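Local atomic coordinates of uncharacterized protein BF1531 (Bacteroides fragilis, PDB entry 3SLR), a protein that is of unknown function but whose N-terminal part joins an FkbH-type domain to a magnesium-binding, HAD-like phosphatase domain, possibly acting as a hydrolase on ester bonds. Residues 58-61 against 62-66; 189-192 against 193-197; 259-262 against 263-267. All coordinates share one frame; numbering follows the deposited sequence.

Contacts 1 and 2 lie in the FkbH-type N-terminal part, a family grouped with the SGNH hydrolases, while contact 3 belongs to the HAD-like phosphatase domain across the centre of the chain. Contact 1 is the start of helix 61-66 and contact 2 the end of helix 188-194. Their centres are about 21 Å apart, yet they touch through a probable hydrogen bond of 2.5 Å between Tyr58 OH and Glu195 OE1. Contact 3, in the middle of helix 255-270, has its centre about 43 Å from that of contact 1 and about 40 Å from that of contact 2. It alone comes near the metal site: the side chain of Phe261 is about 10 Å from a bound magnesium ion.

Contact 1: 58-61 against 62-66; sequences YNQV and ERQIM
Glu62 OE1 is gripped by two waters, which tie its carboxylate to Val61 and Arg63 at the first turn of helix 61-66. One water donates to Glu62 OE1 (3.2 Å) and to Asn59 OD1, and accepts from Val61 N at 3.0 Å. The second also donates to Glu62 OE1, at 3.1 Å, and receives Arg63 N at 3.2 Å, so two backbone N-H groups at the helix start are satisfied through solvent. A bend at chi2 (76°) curls the Glu62 chain back to this place beside Val61 CB. The other oxygen, OE2, is hydrogen-bonded to His84.

Gln60 is the N-cap residue, and the helix follows the loop after strand 50-55, an outermost strand of the five-stranded parallel sheet in an alpha/beta domain. The Gln60 carbonyl begins the helical bonding: Gln64 N donates to Gln60 O at 3.0 Å, with an N-H...O angle of 158°, and Ile65 N follows with Val61 O at 3.1 Å. The Gln60 side chain lies alongside that of Arg63 and points the same way. It is the aliphatic part of the arginine that meets it, Arg63 CG lying 4.0 Å from Gln60 OE1, and the amide and guanidinium planes are turned 66° from each other. Gln64 OE1 is held by the backbone N of Tyr72.

Val61 and Ile65, one turn apart, both turn to the interior, where they meet Phe111 of helix 104-118; Val61 also reaches Leu28 of strand 22-29. On this inner side Ile65 CG1 rests 3.3 Å from Val61 O, the same oxygen that accepts the Ile65 N-H.

Contact 2: 189-192 against 193-197; sequences SVYV and NTEII
Tyr191 lays its ring alongside the side chains of Glu195 and Ile197, all three pointing broadly the same way. With CG anti to the backbone N (chi1 165°), the ring swings past the carbonyl of Ile196, whose O sits at the ring edge, in plane, and also receives a CA-H...O contact from Tyr191 CA at 3.2 Å. Ile197 CD1 approaches obliquely, 3.6 Å from Tyr191 CD1. Also oblique is the Glu195 carboxylate, its plane 59° from the ring, with OE2 3.4 Å from Tyr191 CE1. Lys88 NZ joins the two polar ends: it forms a salt bridge with Glu195 OE2 and a hydrogen bond with Tyr191 OH, while Glu195 OE1 is probably hydrogen-bonded to Tyr58 OH.

This is the C-terminal end of helix 188-194, where Glu195 leaves helical geometry with a positive phi of 70°. Glu195 N still donates to Tyr191 O at 2.9 Å. Val190 O is the busier acceptor: Thr194 OG1 donates to it at 2.7 Å from above the carbonyl plane, with a weak bond from Thr194 N added. The same hydroxyl oxygen accepts Ile196 N at 3.1 Å, an ST turn that leads the chain out of the helix. Asn193 N makes weak bonds to both Ser189 O and Val190 O, and Asn193 CB lies against Ser189 O. The Val190 CG1 methyl makes an apolar contact with Ile196 CB at 4.0 Å.

Contact 3: 259-262 against 263-267; sequences TEFQ and EWVKK
Matching first torsions (176° and -177°), each turning CG away from its own N, bring together the rings of Phe261 and Trp264, which, spaced three residues apart, leave the same side of helix 255-270. They cross at a slant, and the nearest carbons are Phe261 CE1 and Trp264 CE3, 3.8 Å apart; each ring meets the other obliquely. One turn beyond Phe261, Val265 brings its CG2 methyl over a face of the phenyl ring, offset toward the rim and 4.2 Å from Phe261 CZ. The same methyl is 3.4 Å from Phe261 O.

Regular i to i+4 backbone bonding underlies this side-chain pattern in mid-helix. Val265 N donates to Phe261 O at 3.1 Å, and Lys266 N to Gln262 O at 2.9 Å.

On another side, Glu263 runs extended beyond CG and back along the helix toward the preceding turn. Its CG packs against Thr259 O at 3.2 Å, and its OE2 lies 3.5 Å from the methyl Thr259 CG2. Glu263 OE1 is meanwhile 5.5 Å from Glu260 OE2, close enough for the two like charges probably to disfavour each other mildly. Buried Gln262 turns its amide out of this contact: NE2 donates to Ile233 O, and OE1 takes the backbone N-H groups of Val297 and Leu298.

The helix belongs to the HAD-like domain and packs on the four-stranded parallel sheet, Val265 touching Leu225 and Leu227 of strand 224-227, just ahead of the magnesium ligand Asp228. Phe261 and Trp264 instead meet helix 363-368, where both rest on Leu364 and Leu367.

Contact 1: 58-61 against 62-66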
loop_
_atom_site.group_PDB
_atom_site.type_symbol
_atom_site.label_atom_id
_atom_site.label_comp_id
_atom_site.label_asym_id
_atom_site.label_seq_id
_atom_site.Cartn_x
_atom_site.Cartn_y
_atom_site.Cartn_z
ATOM N N TYR A 58 -17.984 -17.804 9.977
ATOM C CA TYR A 58 -18.517 -17.194 8.753
ATOM C C TYR A 58 -19.659 -16.199 8.979
ATOM O O TYR A 58 -20.672 -16.519 9.605
ATOM C CB TYR A 58 -18.960 -18.284 7.771
ATOM C CG TYR A 58 -19.613 -17.749 6.508
ATOM C CD1 TYR A 58 -18.846 -17.297 5.442
ATOM C CD2 TYR A 58 -20.994 -17.706 6.382
ATOM C CE1 TYR A 58 -19.439 -16.812 4.284
ATOM C CE2 TYR A 58 -21.597 -17.226 5.233
ATOM C CZ TYR A 58 -20.818 -16.781 4.187
ATOM O OH TYR A 58 -21.428 -16.301 3.046
ATOM N N ASN A 59 -19.490 -14.992 8.443
ATOM C CA ASN A 59 -20.531 -13.968 8.447
ATOM C C ASN A 59 -21.104 -13.665 9.843
ATOM O O ASN A 59 -22.317 -13.673 10.054
ATOM C CB ASN A 59 -21.637 -14.343 7.447
ATOM C CG ASN A 59 -22.655 -13.241 7.258
ATOM O OD1 ASN A 59 -22.332 -12.057 7.327
ATOM N ND2 ASN A 59 -23.902 -13.629 7.009
ATOM N N GLN A 60 -20.218 -13.393 10.792
ATOM C CA GLN A 60 -20.631 -13.047 12.152
ATOM C C GLN A 60 -20.026 -11.727 12.619
ATOM O O GLN A 60 -19.756 -11.547 13.807
ATOM C CB GLN A 60 -20.273 -14.169 13.141
ATOM C CG GLN A 60 -21.051 -15.457 12.914
ATOM C CD GLN A 60 -20.937 -16.414 14.085
ATOM O OE1 GLN A 60 -20.300 -16.105 15.091
ATOM N NE2 GLN A 60 -21.558 -17.585 13.958
ATOM N N VAL A 61 -19.820 -10.802 11.686
ATOM C CA VAL A 61 -19.201 -9.533 12.032
ATOM C C VAL A 61 -20.029 -8.796 13.074
ATOM O O VAL A 61 -19.557 -8.522 14.170
ATOM C CB VAL A 61 -19.014 -8.630 10.800
ATOM C CG1 VAL A 61 -18.498 -7.263 11.219
ATOM C CG2 VAL A 61 -18.055 -9.284 9.818
ATOM N N GLU A 62 -21.273 -8.487 12.727
ATOM C CA GLU A 62 -22.142 -7.745 13.631
ATOM C C GLU A 62 -22.413 -8.545 14.907
ATOM O O GLU A 62 -22.370 -8.007 16.009
ATOM C CB GLU A 62 -23.452 -7.379 12.932
ATOM C CG GLU A 62 -23.276 -6.438 11.736
ATOM C CD GLU A 62 -22.741 -7.145 10.490
ATOM O OE1 GLU A 62 -22.846 -8.389 10.397
ATOM O OE2 GLU A 62 -22.216 -6.448 9.601
ATOM N N ARG A 63 -22.674 -9.835 14.744
ATOM C CA ARG A 63 -22.954 -10.726 15.866
ATOM C C ARG A 63 -21.870 -10.631 16.934
ATOM O O ARG A 63 -22.163 -10.477 18.121
ATOM C CB ARG A 63 -23.089 -12.166 15.360
ATOM C CG ARG A 63 -22.752 -13.246 16.376
ATOM C CD ARG A 63 -23.904 -13.516 17.326
ATOM N NE ARG A 63 -23.566 -14.552 18.301
ATOM C CZ ARG A 63 -24.445 -15.124 19.120
ATOM N NH1 ARG A 63 -25.723 -14.765 19.082
ATOM N NH2 ARG A 63 -24.050 -16.058 19.973
ATOM N N GLN A 64 -20.614 -10.712 16.509
ATOM C CA GLN A 64 -19.492 -10.716 17.445
ATOM C C GLN A 64 -19.240 -9.349 18.069
ATOM O O GLN A 64 -18.938 -9.245 19.256
ATOM C CB GLN A 64 -18.225 -11.208 16.745
ATOM C CG GLN A 64 -18.231 -12.702 16.452
ATOM C CD GLN A 64 -18.117 -13.535 17.720
ATOM O OE1 GLN A 64 -17.185 -13.367 18.505
ATOM N NE2 GLN A 64 -19.065 -14.441 17.921
ATOM N N ILE A 65 -19.354 -8.299 17.260
ATOM C CA ILE A 65 -19.090 -6.949 17.740
ATOM C C ILE A 65 -20.197 -6.453 18.682
ATOM O O ILE A 65 -19.928 -5.711 19.629
ATOM C CB ILE A 65 -18.885 -5.956 16.556
ATOM C CG1 ILE A 65 -17.666 -6.363 15.716
ATOM C CG2 ILE A 65 -18.714 -4.525 17.056
ATOM C CD1 ILE A 65 -16.356 -6.394 16.482
HETATM N N MSE A 66 -21.430 -6.873 18.414
HETATM C CA MSE A 66 -22.603 -6.423 19.165
HETATM C C MSE A 66 -22.746 -7.128 20.513
HETATM O O MSE A 66 -23.400 -6.616 21.425
HETATM C CB MSE A 66 -23.884 -6.654 18.354
HETATM C CG MSE A 66 -23.932 -5.956 17.000
HETATM SE SE MSE A 66 -23.919 -4.009 17.112
HETATM C CE MSE A 66 -25.656 -3.733 17.970
HETATM O O HOH W 1 -21.017 -10.608 8.981
HETATM O O HOH W 2 -23.347 -11.032 11.862
#

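Contact 2: 189-192 against 193-197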
loop_
_atom_site.group_PDB
_atom_site.type_symbol
_atom_site.label_atom_id
_atom_site.label_comp_id
_atom_site.label_asym_id
_atom_site.label_seq_id
_atom_site.Cartn_x
_atom_site.Cartn_y
_atom_site.Cartn_z
ATOM N N SER A 189 -15.945 -18.307 -10.302
ATOM C CA SER A 189 -16.105 -19.748 -10.185
ATOM C C SER A 189 -15.747 -20.231 -8.779
ATOM O O SER A 189 -16.443 -21.057 -8.197
ATOM C CB SER A 189 -15.231 -20.450 -11.226
ATOM O OG SER A 189 -15.532 -21.831 -11.277
ATOM N N VAL A 190 -14.650 -19.712 -8.243
ATOM C CA VAL A 190 -14.242 -20.029 -6.884
ATOM C C VAL A 190 -15.268 -19.517 -5.871
ATOM O O VAL A 190 -15.663 -20.245 -4.957
ATOM C CB VAL A 190 -12.858 -19.436 -6.573
ATOM C CG1 VAL A 190 -12.583 -19.483 -5.081
ATOM C CG2 VAL A 190 -11.783 -20.182 -7.352
ATOM N N TYR A 191 -15.712 -18.271 -6.038
ATOM C CA TYR A 191 -16.694 -17.696 -5.117
ATOM C C TYR A 191 -17.988 -18.509 -5.079
ATOM O O TYR A 191 -18.547 -18.769 -4.012
ATOM C CB TYR A 191 -17.004 -16.236 -5.471
ATOM C CG TYR A 191 -18.252 -15.728 -4.790
ATOM C CD1 TYR A 191 -18.251 -15.425 -3.435
ATOM C CD2 TYR A 191 -19.439 -15.559 -5.504
ATOM C CE1 TYR A 191 -19.399 -14.966 -2.800
ATOM C CE2 TYR A 191 -20.596 -15.104 -4.881
ATOM C CZ TYR A 191 -20.569 -14.803 -3.534
ATOM O OH TYR A 191 -21.711 -14.349 -2.920
ATOM N N VAL A 192 -18.469 -18.911 -6.244
ATOM C CA VAL A 192 -19.698 -19.686 -6.303
ATOM C C VAL A 192 -19.578 -20.957 -5.456
ATOM O O VAL A 192 -20.505 -21.330 -4.726
ATOM C CB VAL A 192 -20.065 -19.996 -7.772
ATOM C CG1 VAL A 192 -21.081 -21.115 -7.858
ATOM C CG2 VAL A 192 -20.582 -18.731 -8.451
ATOM N N ASN A 193 -18.414 -21.592 -5.510
ATOM C CA ASN A 193 -18.243 -22.891 -4.865
ATOM C C ASN A 193 -17.636 -22.862 -3.461
ATOM O O ASN A 193 -17.639 -23.880 -2.761
ATOM C CB ASN A 193 -17.419 -23.802 -5.773
ATOM C CG ASN A 193 -18.126 -24.098 -7.076
ATOM O OD1 ASN A 193 -17.579 -23.887 -8.160
ATOM N ND2 ASN A 193 -19.363 -24.574 -6.976
ATOM N N THR A 194 -17.122 -21.709 -3.041
ATOM C CA THR A 194 -16.393 -21.651 -1.776
ATOM C C THR A 194 -16.698 -20.434 -0.908
ATOM O O THR A 194 -16.297 -20.394 0.260
ATOM C CB THR A 194 -14.877 -21.678 -1.996
ATOM O OG1 THR A 194 -14.449 -20.439 -2.579
ATOM C CG2 THR A 194 -14.477 -22.845 -2.895
ATOM N N GLU A 195 -17.383 -19.447 -1.479
ATOM C CA GLU A 195 -17.650 -18.185 -0.783
ATOM C C GLU A 195 -16.375 -17.347 -0.593
ATOM O O GLU A 195 -16.376 -16.341 0.119
ATOM C CB GLU A 195 -18.346 -18.429 0.556
ATOM C CG GLU A 195 -19.853 -18.446 0.477
ATOM C CD GLU A 195 -20.424 -17.060 0.235
ATOM O OE1 GLU A 195 -20.048 -16.123 0.972
ATOM O OE2 GLU A 195 -21.240 -16.901 -0.695
ATOM N N ILE A 196 -15.294 -17.747 -1.253
ATOM C CA ILE A 196 -14.075 -16.941 -1.227
ATOM C C ILE A 196 -14.170 -15.853 -2.296
ATOM O O ILE A 196 -14.373 -16.154 -3.468
ATOM C CB ILE A 196 -12.821 -17.798 -1.467
ATOM C CG1 ILE A 196 -12.716 -18.893 -0.402
ATOM C CG2 ILE A 196 -11.558 -16.925 -1.467
ATOM C CD1 ILE A 196 -11.524 -19.815 -0.591
ATOM N N ILE A 197 -14.020 -14.595 -1.881
ATOM C CA ILE A 197 -14.317 -13.454 -2.747
ATOM C C ILE A 197 -13.074 -12.872 -3.404
ATOM O O ILE A 197 -13.175 -12.112 -4.364
ATOM C CB ILE A 197 -15.077 -12.335 -1.975
ATOM C CG1 ILE A 197 -15.853 -11.435 -2.949
ATOM C CG2 ILE A 197 -14.140 -11.531 -1.094
ATOM C CD1 ILE A 197 -17.218 -11.988 -3.282
#

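Contact 3: 259-262 against 263-267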
loop_
_atom_site.group_PDB
_atom_site.type_symbol
_atom_site.label_atom_id
_atom_site.label_comp_id
_atom_site.label_asym_id
_atom_site.label_seq_id
_atom_site.Cartn_x
_atom_site.Cartn_y
_atom_site.Cartn_z
ATOM N N THR A 259 9.419 13.096 -15.955
ATOM C CA THR A 259 8.777 14.242 -15.311
ATOM C C THR A 259 7.733 13.775 -14.292
ATOM O O THR A 259 7.704 14.255 -13.154
ATOM C CB THR A 259 8.083 15.163 -16.355
ATOM O OG1 THR A 259 9.082 15.901 -17.057
ATOM C CG2 THR A 259 7.142 16.152 -15.674
ATOM N N GLU A 260 6.871 12.855 -14.711
ATOM C CA GLU A 260 5.801 12.368 -13.838
ATOM C C GLU A 260 6.342 11.547 -12.667
ATOM O O GLU A 260 5.790 11.582 -11.571
ATOM C CB GLU A 260 4.745 11.613 -14.650
ATOM C CG GLU A 260 4.088 12.534 -15.685
ATOM C CD GLU A 260 3.070 11.855 -16.578
ATOM O OE1 GLU A 260 2.937 10.616 -16.526
ATOM O OE2 GLU A 260 2.412 12.584 -17.356
ATOM N N PHE A 261 7.420 10.808 -12.908
ATOM C CA PHE A 261 8.121 10.097 -11.842
ATOM C C PHE A 261 8.755 11.061 -10.836
ATOM O O PHE A 261 8.676 10.839 -9.622
ATOM C CB PHE A 261 9.174 9.142 -12.427
ATOM C CG PHE A 261 10.011 8.443 -11.377
ATOM C CD1 PHE A 261 9.409 7.717 -10.361
ATOM C CD2 PHE A 261 11.390 8.497 -11.425
ATOM C CE1 PHE A 261 10.172 7.071 -9.402
ATOM C CE2 PHE A 261 12.164 7.860 -10.463
ATOM C CZ PHE A 261 11.552 7.144 -9.453
ATOM N N GLN A 262 9.386 12.127 -11.326
ATOM C CA GLN A 262 9.945 13.141 -10.422
ATOM C C GLN A 262 8.844 13.813 -9.609
ATOM O O GLN A 262 9.060 14.179 -8.465
ATOM C CB GLN A 262 10.730 14.206 -11.185
ATOM C CG GLN A 262 12.088 13.750 -11.655
ATOM C CD GLN A 262 12.926 14.897 -12.181
ATOM O OE1 GLN A 262 12.798 16.042 -11.726
ATOM N NE2 GLN A 262 13.799 14.594 -13.129
ATOM N N GLU A 263 7.658 13.969 -10.200
ATOM C CA GLU A 263 6.534 14.559 -9.470
ATOM C C GLU A 263 6.083 13.681 -8.291
ATOM O O GLU A 263 5.647 14.187 -7.261
ATOM C CB GLU A 263 5.365 14.839 -10.426
ATOM C CG GLU A 263 5.685 15.965 -11.393
ATOM C CD GLU A 263 4.696 16.078 -12.543
ATOM O OE1 GLU A 263 3.865 15.158 -12.729
ATOM O OE2 GLU A 263 4.773 17.092 -13.276
ATOM N N TRP A 264 6.169 12.369 -8.469
ATOM C CA TRP A 264 5.887 11.421 -7.397
ATOM C C TRP A 264 6.930 11.584 -6.282
ATOM O O TRP A 264 6.593 11.608 -5.100
ATOM C CB TRP A 264 5.914 9.998 -7.966
ATOM C CG TRP A 264 5.577 8.892 -6.990
ATOM C CD1 TRP A 264 4.332 8.543 -6.545
ATOM C CD2 TRP A 264 6.493 7.981 -6.375
ATOM N NE1 TRP A 264 4.422 7.479 -5.680
ATOM C CE2 TRP A 264 5.734 7.114 -5.557
ATOM C CE3 TRP A 264 7.882 7.817 -6.428
ATOM C CZ2 TRP A 264 6.315 6.093 -4.808
ATOM C CZ3 TRP A 264 8.458 6.799 -5.679
ATOM C CH2 TRP A 264 7.675 5.953 -4.877
ATOM N N VAL A 265 8.193 11.708 -6.667
ATOM C CA VAL A 265 9.264 11.879 -5.679
ATOM C C VAL A 265 9.041 13.177 -4.904
ATOM O O VAL A 265 9.206 13.228 -3.679
ATOM C CB VAL A 265 10.638 11.850 -6.340
ATOM C CG1 VAL A 265 11.755 12.174 -5.316
ATOM C CG2 VAL A 265 10.869 10.479 -6.984
ATOM N N LYS A 266 8.651 14.217 -5.627
ATOM C CA LYS A 266 8.356 15.510 -5.027
ATOM C C LYS A 266 7.273 15.395 -3.957
ATOM O O LYS A 266 7.370 16.025 -2.902
ATOM C CB LYS A 266 7.921 16.500 -6.117
ATOM C CG LYS A 266 7.557 17.884 -5.588
ATOM C CD LYS A 266 7.217 18.830 -6.746
ATOM C CE LYS A 266 7.269 20.289 -6.311
ATOM N NZ LYS A 266 5.914 20.840 -6.058
ATOM N N LYS A 267 6.231 14.609 -4.228
ATOM C CA LYS A 267 5.195 14.390 -3.214
ATOM C C LYS A 267 5.750 13.707 -1.954
ATOM O O LYS A 267 5.368 14.052 -0.838
ATOM C CB LYS A 267 4.009 13.604 -3.777
ATOM C CG LYS A 267 3.109 14.430 -4.696
ATOM C CD LYS A 267 1.888 13.616 -5.153
ATOM C CE LYS A 267 2.270 12.516 -6.147
ATOM N NZ LYS A 267 1.036 11.806 -6.673
#